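Local coordinates for protein probable LacI-family transcriptional regulator (Corynebacterium glutamicum ATCC 13032, PDB 3BIL) that probably acts as a DNA-binding transcriptional regulator of the LacI family, with a periplasmic-binding-protein-like domain following a helix-turn-helix DNA-binding region, at residues P170-A175 with L203-A208; L281-P286 with I328-I333. All coordinates share one frame; numbering follows the deposited sequence.

Both contacts lie in the lobe of the periplasmic-binding-protein-like domain that contains helices 169-181 and 197-212, but they differ in kind. Contact 1 packs these two helices against each other through apolar groups; contact 2 sets an arginine just past strand 322-328 against the 281-286 loop. Their centres are 20 Å apart and their nearest atoms about 6 Å, with no touch between them. Strand 322-328 relates the two, because Leu327 is touched by Ala174 and Ala175 and the chain then runs on into Arg330. Contact 2 borders the second subunit, which contact 1 does not touch. Along the chain, contact 1 closes before contact 2 opens.

Contact 1: residues P170-A175 with L203-A208; sequences PGIAAA and LEDFKA
Ile172 of helix 169-181 packs against Asp205 and Phe206 of helix 197-212, joining two helices of an alpha/beta lobe of the periplasmic-binding-protein type; the helices approach to 6.0 Å between the CA atoms of Ile172 and Phe206. Within 203-208, Asp205 comes first, and its side chain meets the isoleucine with its methylene rather than its carboxylate: Ile172 CD1 lies 4.0 Å from Asp205 CB, the two side chains crossing at about a right angle. Its carboxylate oxygen OD1 lies close to OE2 of Glu201, a like-charged pair that may favour proton uptake by one of the two. At Phe206 the touching part is the backbone and CB, since the ring, with CG anti to the backbone N (chi1 161°), leads off to stack with Tyr189 and leaves the helix surface to the isoleucine. Ile172 also reaches Phe246 of strand 244-247, so it packs on both the adjacent helix and the sheet. While CD1 of Ile172 meets the Asp205 methylene, CG2, anti to the backbone N, packs on the backbone that runs on from Asp205: Ile172 CG2 sits 3.9 Å from Asp205 C and 3.6 Å from Phe206 CA.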
ATOM      1  N   PRO A 170      12.066  22.405   3.267  1.00 25.78           N
ATOM      2  CA  PRO A 170      11.618  22.681   4.638  1.00 23.90           C
ATOM      3  C   PRO A 170      11.602  21.501   5.590  1.00 23.46           C
ATOM      4  O   PRO A 170      12.084  21.627   6.706  1.00 28.83           O
ATOM      5  CB  PRO A 170      10.218  23.261   4.435  1.00 27.26           C
ATOM      6  CG  PRO A 170      10.257  23.841   3.027  1.00 30.07           C
ATOM      7  CD  PRO A 170      11.068  22.850   2.263  1.00 27.17           C
ATOM      8  N   GLY A 171      11.091  20.346   5.164  1.00 26.16           N
ATOM      9  CA  GLY A 171      11.151  19.103   5.979  1.00 20.19           C
ATOM     10  C   GLY A 171      12.564  18.565   6.201  1.00 21.01           C
ATOM     11  O   GLY A 171      12.957  18.216   7.353  1.00 20.14           O
ATOM     12  N   ILE A 172      13.354  18.525   5.121  1.00 19.70           N
ATOM     13  CA  ILE A 172      14.742  18.042   5.217  1.00 19.19           C
ATOM     14  C   ILE A 172      15.582  18.930   6.154  1.00 19.59           C
ATOM     15  O   ILE A 172      16.262  18.425   7.124  1.00 17.07           O
ATOM     16  CB  ILE A 172      15.362  17.835   3.856  1.00 21.55           C
ATOM     17  CG1 ILE A 172      14.588  16.743   3.103  1.00 23.94           C
ATOM     18  CG2 ILE A 172      16.802  17.404   3.998  1.00 24.50           C
ATOM     19  CD1 ILE A 172      14.836  16.673   1.581  1.00 23.65           C
ATOM     20  N   ALA A 173      15.475  20.244   5.945  1.00 16.22           N
ATOM     21  CA  ALA A 173      16.163  21.200   6.842  1.00 15.66           C
ATOM     22  C   ALA A 173      15.760  21.024   8.291  1.00 22.46           C
ATOM     23  O   ALA A 173      16.627  21.027   9.168  1.00 24.69           O
ATOM     24  CB  ALA A 173      15.907  22.584   6.417  1.00 22.22           C
ATOM     25  N   ALA A 174      14.462  20.815   8.579  1.00 25.77           N
ATOM     26  CA  ALA A 174      14.091  20.606   9.989  1.00 21.02           C
ATOM     27  C   ALA A 174      14.529  19.294  10.569  1.00 19.62           C
ATOM     28  O   ALA A 174      14.941  19.213  11.763  1.00 23.79           O
ATOM     29  CB  ALA A 174      12.632  20.809  10.203  1.00 24.08           C
ATOM     30  N   ALA A 175      14.444  18.241   9.766  1.00 21.85           N
ATOM     31  CA  ALA A 175      14.990  16.966  10.225  1.00 18.89           C
ATOM     32  C   ALA A 175      16.480  17.082  10.495  1.00 19.26           C
ATOM     33  O   ALA A 175      16.938  16.628  11.547  1.00 19.97           O
ATOM     34  CB  ALA A 175      14.710  15.870   9.261  1.00 23.27           C
ATOM     35  N   LEU A 203      18.592  14.952  -2.278  1.00 31.12           N
ATOM     36  CA  LEU A 203      19.984  14.772  -1.878  1.00 33.15           C
ATOM     37  C   LEU A 203      20.741  16.125  -1.898  1.00 34.57           C
ATOM     38  O   LEU A 203      21.527  16.397  -0.977  1.00 36.15           O
ATOM     39  CB  LEU A 203      20.673  13.650  -2.660  1.00 28.50           C
ATOM     40  CG  LEU A 203      22.200  13.641  -2.637  1.00 25.11           C
ATOM     41  CD1 LEU A 203      22.754  12.964  -1.368  1.00 18.82           C
ATOM     42  CD2 LEU A 203      22.714  12.969  -3.927  1.00 22.10           C
ATOM     43  N   GLU A 204      20.481  16.990  -2.889  1.00 37.00           N
ATOM     44  CA  GLU A 204      20.968  18.396  -2.802  1.00 46.99           C
ATOM     45  C   GLU A 204      20.596  18.997  -1.420  1.00 44.77           C
ATOM     46  O   GLU A 204      21.497  19.432  -0.675  1.00 44.12           O
ATOM     47  CB  GLU A 204      20.432  19.331  -3.910  1.00 49.04           C
ATOM     48  CG  GLU A 204      20.621  18.908  -5.382  1.00 56.31           C
ATOM     49  CD  GLU A 204      19.852  19.826  -6.398  1.00 58.93           C
ATOM     50  OE1 GLU A 204      19.686  19.409  -7.580  1.00 62.04           O
ATOM     51  OE2 GLU A 204      19.412  20.955  -6.028  1.00 61.49           O
ATOM     52  N   ASP A 205      19.290  18.963  -1.074  1.00 39.59           N
ATOM     53  CA  ASP A 205      18.755  19.581   0.159  1.00 31.02           C
ATOM     54  C   ASP A 205      19.305  19.014   1.451  1.00 29.54           C
ATOM     55  O   ASP A 205      19.552  19.715   2.426  1.00 32.24           O
ATOM     56  CB  ASP A 205      17.240  19.491   0.174  1.00 35.13           C
ATOM     57  CG  ASP A 205      16.609  20.214  -1.000  1.00 40.27           C
ATOM     58  OD1 ASP A 205      15.448  19.920  -1.348  1.00 43.83           O
ATOM     59  OD2 ASP A 205      17.271  21.087  -1.587  1.00 44.31           O
ATOM     60  N   PHE A 206      19.481  17.724   1.494  1.00 26.12           N
ATOM     61  CA  PHE A 206      20.102  17.168   2.655  1.00 22.85           C
ATOM     62  C   PHE A 206      21.565  17.655   2.732  1.00 26.29           C
ATOM     63  O   PHE A 206      22.086  17.887   3.847  1.00 32.13           O
ATOM     64  CB  PHE A 206      19.986  15.621   2.620  1.00 18.95           C
ATOM     65  CG  PHE A 206      20.965  14.925   3.514  1.00 16.89           C
ATOM     66  CD1 PHE A 206      20.666  14.705   4.841  1.00 13.84           C
ATOM     67  CD2 PHE A 206      22.224  14.538   3.019  1.00 19.74           C
ATOM     68  CE1 PHE A 206      21.572  14.059   5.685  1.00 16.89           C
ATOM     69  CE2 PHE A 206      23.160  13.935   3.847  1.00 18.30           C
ATOM     70  CZ  PHE A 206      22.829  13.690   5.198  1.00 17.84           C
ATOM     71  N   LYS A 207      22.237  17.796   1.581  1.00 25.59           N
ATOM     72  CA  LYS A 207      23.660  18.238   1.596  1.00 34.37           C
ATOM     73  C   LYS A 207      23.794  19.687   2.113  1.00 33.19           C
ATOM     74  O   LYS A 207      24.537  19.949   3.086  1.00 33.06           O
ATOM     75  CB  LYS A 207      24.365  18.037   0.233  1.00 36.52           C
ATOM     76  CG  LYS A 207      24.977  16.618  -0.035  1.00 38.11           C
ATOM     77  CD  LYS A 207      25.038  16.383  -1.542  1.00 36.98           C
ATOM     78  CE  LYS A 207      26.323  15.648  -2.022  1.00 43.83           C
ATOM     79  NZ  LYS A 207      26.251  15.252  -3.524  1.00 43.32           N
ATOM     80  N   ALA A 208      23.030  20.599   1.506  1.00 29.48           N
ATOM     81  CA  ALA A 208      22.935  21.998   1.981  1.00 31.11           C
ATOM     82  C   ALA A 208      22.507  22.169   3.447  1.00 31.66           C
ATOM     83  O   ALA A 208      23.140  22.923   4.187  1.00 35.94           O
ATOM     84  CB  ALA A 208      22.039  22.805   1.059  1.00 27.26           C
TER

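Contact 2: residues L281-P286 with I328-I333; sequences LFALQP and IHRESI
Apolar packing of an arginine head group on a loop defines this contact, in which Arg330, just past strand 322-328, lies against Ala283 in the loop between strands 272-276 and 291-293. The evidence is the placement of the methyl: Ala283 CB stands over the centre of one guanidinium face, 3.7 Å above its plane. NH1 extends over the alanine backbone, with Arg330 NH1 3.7 Å from Ala283 CA, and lies 4.0 Å from Phe282 C. The arginine reaches across because its chain is extended from CG to NE. Phe282 contributes little more than its backbone; its ring leads away to Thr253 and Ile257 of helix 250-262, and it packs on Leu281 of the second subunit. Within 281-286 the turn is braced by Gln285, whose NE2 donates to Leu281 O at 2.9 Å (N-H...O 165°). Gln285 itself packs on Gln285 of the second subunit, placing this loop in the interface between the two subunits. Arg330 is tied to the residues just before strand 291-293 by its backbone N, bonded to Thr290 OG1. The guanidinium therefore meets Ala283 through dispersion over its flat face, while NH1 keeps a weak hydrogen bond to Leu289 O.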
ATOM      1  N   LEU A 281       1.360   2.447   9.439  1.00 36.97           N
ATOM      2  CA  LEU A 281       2.221   1.602  10.288  1.00 41.08           C
ATOM      3  C   LEU A 281       3.507   2.245  10.802  1.00 42.68           C
ATOM      4  O   LEU A 281       4.070   1.745  11.782  1.00 47.19           O
ATOM      5  CB  LEU A 281       2.505   0.225   9.663  1.00 38.17           C
ATOM      6  CG  LEU A 281       1.317  -0.749   9.600  1.00 39.76           C
ATOM      7  CD1 LEU A 281       1.676  -2.071   8.884  1.00 36.16           C
ATOM      8  CD2 LEU A 281       0.740  -1.021  11.000  1.00 40.46           C
ATOM      9  N   PHE A 282       3.971   3.345  10.180  1.00 43.53           N
ATOM     10  CA  PHE A 282       5.108   4.101  10.756  1.00 38.60           C
ATOM     11  C   PHE A 282       4.731   4.713  12.106  1.00 34.11           C
ATOM     12  O   PHE A 282       5.530   4.700  13.021  1.00 35.20           O
ATOM     13  CB  PHE A 282       5.748   5.146   9.797  1.00 38.36           C
ATOM     14  CG  PHE A 282       6.345   4.558   8.505  1.00 35.17           C
ATOM     15  CD1 PHE A 282       6.584   5.393   7.413  1.00 31.65           C
ATOM     16  CD2 PHE A 282       6.661   3.201   8.394  1.00 34.03           C
ATOM     17  CE1 PHE A 282       7.084   4.909   6.226  1.00 33.96           C
ATOM     18  CE2 PHE A 282       7.199   2.687   7.225  1.00 35.83           C
ATOM     19  CZ  PHE A 282       7.402   3.535   6.119  1.00 37.68           C
ATOM     20  N   ALA A 283       3.493   5.167  12.261  1.00 36.01           N
ATOM     21  CA  ALA A 283       3.061   5.825  13.507  1.00 36.02           C
ATOM     22  C   ALA A 283       2.859   4.871  14.686  1.00 43.05           C
ATOM     23  O   ALA A 283       2.618   5.323  15.821  1.00 47.60           O
ATOM     24  CB  ALA A 283       1.785   6.594  13.247  1.00 34.36           C
ATOM     25  N   LEU A 284       2.939   3.561  14.420  1.00 45.19           N
ATOM     26  CA  LEU A 284       2.561   2.539  15.412  1.00 48.50           C
ATOM     27  C   LEU A 284       3.664   1.530  15.783  1.00 52.22           C
ATOM     28  O   LEU A 284       3.375   0.526  16.444  1.00 56.92           O
ATOM     29  CB  LEU A 284       1.292   1.768  14.967  1.00 43.88           C
ATOM     30  CG  LEU A 284       0.096   2.517  14.373  1.00 40.45           C
ATOM     31  CD1 LEU A 284      -0.817   1.526  13.724  1.00 36.24           C
ATOM     32  CD2 LEU A 284      -0.647   3.405  15.372  1.00 36.18           C
ATOM     33  N   GLN A 285       4.896   1.780  15.325  1.00 51.05           N
ATOM     34  CA  GLN A 285       6.111   1.135  15.826  1.00 49.12           C
ATOM     35  C   GLN A 285       6.201   1.339  17.369  1.00 49.21           C
ATOM     36  O   GLN A 285       5.562   2.258  17.897  1.00 54.54           O
ATOM     37  CB  GLN A 285       7.363   1.733  15.117  1.00 48.96           C
ATOM     38  CG  GLN A 285       7.465   1.640  13.552  1.00 47.54           C
ATOM     39  CD  GLN A 285       7.366   0.204  12.977  1.00 51.03           C
ATOM     40  OE1 GLN A 285       8.324  -0.601  13.055  1.00 47.86           O
ATOM     41  NE2 GLN A 285       6.201  -0.112  12.380  1.00 48.16           N
ATOM     42  N   PRO A 286       6.953   0.484  18.109  1.00 47.81           N
ATOM     43  CA  PRO A 286       7.151   0.745  19.566  1.00 46.94           C
ATOM     44  C   PRO A 286       7.675   2.142  19.878  1.00 46.90           C
ATOM     45  O   PRO A 286       7.364   2.692  20.928  1.00 50.61           O
ATOM     46  CB  PRO A 286       8.176  -0.320  20.012  1.00 45.43           C
ATOM     47  CG  PRO A 286       8.740  -0.889  18.706  1.00 52.33           C
ATOM     48  CD  PRO A 286       7.611  -0.767  17.692  1.00 51.17           C
ATOM     49  N   ILE A 328       6.897  15.664  10.940  1.00 19.87           N
ATOM     50  CA  ILE A 328       6.092  15.146  12.008  1.00 20.23           C
ATOM     51  C   ILE A 328       7.044  14.578  13.085  1.00 21.20           C
ATOM     52  O   ILE A 328       7.647  13.525  12.899  1.00 33.10           O
ATOM     53  CB  ILE A 328       5.132  14.027  11.477  1.00 23.38           C
ATOM     54  CG1 ILE A 328       4.489  14.396  10.137  1.00 28.37           C
ATOM     55  CG2 ILE A 328       4.051  13.657  12.492  1.00 28.59           C
ATOM     56  CD1 ILE A 328       3.745  15.715  10.073  1.00 27.02           C
ATOM     57  N   HIS A 329       7.172  15.269  14.196  1.00 20.74           N
ATOM     58  CA  HIS A 329       8.054  14.827  15.271  0.50 25.48           C
ATOM     59  C   HIS A 329       7.368  13.744  16.087  1.00 27.35           C
ATOM     60  O   HIS A 329       6.302  13.957  16.680  1.00 33.05           O
ATOM     61  CB  HIS A 329       8.486  16.010  16.162  0.50 28.60           C
ATOM     62  CG  HIS A 329       9.712  15.741  16.990  0.50 32.40           C
ATOM     63  ND1 HIS A 329      10.441  16.748  17.586  0.50 31.86           N
ATOM     64  CD2 HIS A 329      10.321  14.580  17.335  0.50 31.46           C
ATOM     65  CE1 HIS A 329      11.445  16.220  18.258  0.50 32.77           C
ATOM     66  NE2 HIS A 329      11.394  14.906  18.123  0.50 31.29           N
ATOM     67  N   ARG A 330       7.981  12.560  16.073  1.00 27.62           N
ATOM     68  CA  ARG A 330       7.482  11.454  16.865  1.00 24.08           C
ATOM     69  C   ARG A 330       8.557  11.015  17.839  1.00 28.93           C
ATOM     70  O   ARG A 330       9.087  11.870  18.547  1.00 28.22           O
ATOM     71  CB  ARG A 330       6.999  10.338  16.011  1.00 24.98           C
ATOM     72  CG  ARG A 330       5.909  10.773  15.051  1.00 26.52           C
ATOM     73  CD  ARG A 330       4.998   9.564  14.791  1.00 23.47           C
ATOM     74  NE  ARG A 330       3.984   9.867  13.793  1.00 18.51           N
ATOM     75  CZ  ARG A 330       3.998   9.469  12.541  1.00 19.41           C
ATOM     76  NH1 ARG A 330       4.971   8.689  12.087  1.00 27.84           N
ATOM     77  NH2 ARG A 330       3.009   9.828  11.746  1.00 21.95           N
ATOM     78  N   GLU A 331       8.897   9.727  17.906  1.00 32.29           N
ATOM     79  CA  GLU A 331       9.885   9.312  18.919  1.00 36.82           C
ATOM     80  C   GLU A 331      11.123   8.481  18.488  1.00 38.95           C
ATOM     81  O   GLU A 331      11.652   7.706  19.288  1.00 39.94           O
ATOM     82  CB  GLU A 331       9.177   8.640  20.091  1.00 44.85           C
ATOM     83  CG  GLU A 331       8.810   9.608  21.226  1.00 56.69           C
ATOM     84  CD  GLU A 331       7.326  10.011  21.250  1.00 61.03           C
ATOM     85  OE1 GLU A 331       7.043  11.208  21.547  1.00 64.07           O
ATOM     86  OE2 GLU A 331       6.458   9.131  20.987  1.00 60.26           O
ATOM     87  N   SER A 332      11.609   8.660  17.258  1.00 36.00           N
ATOM     88  CA  SER A 332      12.711   7.830  16.751  1.00 29.66           C
ATOM     89  C   SER A 332      14.119   8.498  16.724  1.00 35.65           C
ATOM     90  O   SER A 332      15.019   8.024  16.025  1.00 37.98           O
ATOM     91  CB  SER A 332      12.340   7.285  15.378  1.00 28.22           C
ATOM     92  OG  SER A 332      11.889   8.290  14.492  1.00 28.03           O
ATOM     93  N   ILE A 333      14.301   9.576  17.493  1.00 34.85           N
ATOM     94  CA  ILE A 333      15.572  10.267  17.633  1.00 35.10           C
ATOM     95  C   ILE A 333      16.037  10.158  19.082  1.00 37.98           C
ATOM     96  O   ILE A 333      15.353  10.626  19.981  1.00 38.90           O
ATOM     97  CB  ILE A 333      15.427  11.776  17.345  1.00 35.37           C
ATOM     98  CG1 ILE A 333      14.726  12.058  16.002  1.00 33.84           C
ATOM     99  CG2 ILE A 333      16.774  12.480  17.470  1.00 35.94           C
ATOM    100  CD1 ILE A 333      15.363  11.450  14.814  1.00 29.66           C
TER